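Local atomic coordinates of 2-methyl-aconitate isomerase (Shewanella oneidensis, PDB entry 5K87), a protein that catalyses the isomerization of 2-methyl-trans-aconitate to 2-methyl-cis-aconitate by base-catalysed proton abstraction, in the breakdown of propionate through the 2-methylcitrate cycle. Residues Gly22-Val27 / Cys109-Ala114. The protein carries 1 engineered substitution. Numbering follows the deposited sequence. Where two conformers were deposited one is given.
With MLI (malonate ion), chain D.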
loop_
_atom_site.group_PDB
_atom_site.type_symbol
_atom_site.label_atom_id
_atom_site.label_comp_id
_atom_site.label_asym_id
_atom_site.label_seq_id
_atom_site.Cartn_x
_atom_site.Cartn_y
_atom_site.Cartn_z
ATOM N N GLY A 22 0.240 -1.388 -15.932
ATOM C CA GLY A 22 1.367 -2.288 -15.767
ATOM C C GLY A 22 1.456 -2.754 -14.322
ATOM O O GLY A 22 0.449 -3.152 -13.723
ATOM N N THR A 23 2.651 -2.664 -13.743
ATOM C CA THR A 23 2.879 -3.087 -12.366
ATOM C C THR A 23 2.842 -1.927 -11.367
ATOM O O THR A 23 3.474 -2.005 -10.315
ATOM C CB THR A 23 4.225 -3.821 -12.246
ATOM O OG1 THR A 23 5.272 -3.022 -12.814
ATOM C CG2 THR A 23 4.177 -5.127 -13.009
ATOM N N SER A 24 2.081 -0.877 -11.683
ATOM C CA SER A 24 1.967 0.301 -10.817
ATOM C C SER A 24 0.522 0.732 -10.626
ATOM O O SER A 24 -0.345 0.386 -11.427
ATOM C CB SER A 24 2.745 1.462 -11.415
ATOM O OG SER A 24 4.088 1.065 -11.660
ATOM N N LYS A 25 0.277 1.519 -9.580
ATOM C CA LYS A 25 -1.033 2.126 -9.346
ATOM C C LYS A 25 -0.857 3.621 -9.197
ATOM O O LYS A 25 0.085 4.074 -8.540
ATOM C CB LYS A 25 -1.692 1.588 -8.066
ATOM C CG LYS A 25 -2.013 0.107 -8.106
ATOM C CD LYS A 25 -2.916 -0.313 -6.948
ATOM C CE LYS A 25 -2.195 -0.363 -5.607
ATOM N NZ LYS A 25 -3.122 -0.894 -4.565
ATOM N N GLY A 26 -1.778 4.385 -9.768
ATOM C CA GLY A 26 -1.719 5.824 -9.642
ATOM C C GLY A 26 -3.086 6.466 -9.649
ATOM O O GLY A 26 -4.085 5.851 -10.038
ATOM N N VAL A 27 -3.124 7.716 -9.207
ATOM C CA VAL A 27 -4.332 8.523 -9.228
ATOM C C VAL A 27 -4.261 9.458 -10.429
ATOM O O VAL A 27 -3.293 10.221 -10.589
ATOM C CB VAL A 27 -4.504 9.336 -7.925
ATOM C CG1 VAL A 27 -5.825 10.080 -7.962
ATOM C CG2 VAL A 27 -4.419 8.433 -6.701
ATOM N N CYS A 109 6.489 7.897 -16.383
ATOM C CA CYS A 109 6.202 6.592 -15.812
ATOM C C CYS A 109 5.768 5.677 -16.943
ATOM O O CYS A 109 4.735 5.899 -17.577
ATOM C CB CYS A 109 5.107 6.652 -14.753
ATOM S SG CYS A 109 4.772 4.998 -14.097
ATOM N N GLY A 110 6.561 4.652 -17.215
ATOM C CA GLY A 110 6.284 3.754 -18.317
ATOM C C GLY A 110 5.134 2.810 -18.055
ATOM O O GLY A 110 4.339 2.541 -18.955
ATOM N N ASN A 111 5.040 2.292 -16.836
ATOM C CA ASN A 111 3.962 1.369 -16.508
ATOM C C ASN A 111 2.591 2.004 -16.636
ATOM O O ASN A 111 1.636 1.347 -17.052
ATOM C CB ASN A 111 4.148 0.773 -15.122
ATOM C CG ASN A 111 5.036 -0.446 -15.150
ATOM O OD1 ASN A 111 4.696 -1.453 -15.777
ATOM N ND2 ASN A 111 6.188 -0.370 -14.491
ATOM N N LEU A 112 2.474 3.275 -16.274
ATOM C CA LEU A 112 1.175 3.924 -16.327
ATOM C C LEU A 112 0.778 4.359 -17.738
ATOM O O LEU A 112 -0.358 4.782 -17.947
ATOM C CB LEU A 112 1.109 5.103 -15.361
ATOM C CG LEU A 112 1.098 4.727 -13.874
ATOM C CD1 LEU A 112 0.868 5.978 -13.039
ATOM C CD2 LEU A 112 0.051 3.659 -13.545
ATOM N N THR A 113 1.671 4.225 -18.719
ATOM C CA THR A 113 1.360 4.662 -20.075
ATOM C C THR A 113 0.110 3.984 -20.670
ATOM O O THR A 113 -0.706 4.632 -21.316
ATOM C CB THR A 113 2.593 4.509 -20.989
ATOM O OG1 THR A 113 3.574 5.491 -20.623
ATOM C CG2 THR A 113 2.216 4.706 -22.436
ATOM N N ALA A 114 -0.052 2.683 -20.450
ATOM C CA ALA A 114 -1.261 2.002 -20.924
ATOM C C ALA A 114 -2.526 2.590 -20.287
ATOM O O ALA A 114 -3.565 2.734 -20.935
ATOM C CB ALA A 114 -1.179 0.509 -20.634
HETATM C C1 MLI D . 7.751 3.499 -12.816
HETATM C C2 MLI D . 7.667 3.285 -14.317
HETATM C C3 MLI D . 6.971 2.429 -12.092
HETATM O O6 MLI D . 8.348 4.008 -15.095
HETATM O O7 MLI D . 6.906 2.391 -14.783
HETATM O O8 MLI D . 5.910 2.728 -11.470
HETATM O O9 MLI D . 7.373 1.237 -12.128
#
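T23 and N111 meet through one direct hydrogen bond, from the backbone N of T23 to OD1 of N111 (3.1 Å). It is nearly straight at the hydrogen (166°), yet the donor stands above the amide plane, well off the carbonyl lone pairs. R384 also donates to OD1, so two bonds grip this oxygen and fix the rotation of the amide. G22, with a positive phi (54°), packs its CA 3.4 Å from N111 OD1.

The other polar links run through the malonate. ND2 of N111 donates a hydrogen bond to O9 of one carboxylate (3.1 Å) and bonds weakly to O7 of the other, while also donating to the carbonyl of M322. OG of S24 makes a very short 2.5 Å bond to O8. The backbone N atoms of G110 and N111 divide the C2 carboxylate between them, reaching O6 and O7 at 2.8 Å each.

Apolar packing falls to L112, whose CD2 rests against the strand at S24, 3.9 Å from its O; its side chain also touches V77 and E75, the latter in a substrate-binding segment that carries the engineered change.

SG of C109, the inferred proton donor/acceptor, sits 3.4 Å from malonate C2. The loop and start of strand 24-30, with the turn leading into helix 113-122, thus form one wall of the substrate site, the turn's backbone N-H groups and the presumed catalytic C109 arranged as in the diaminopimelate epimerase-like fold.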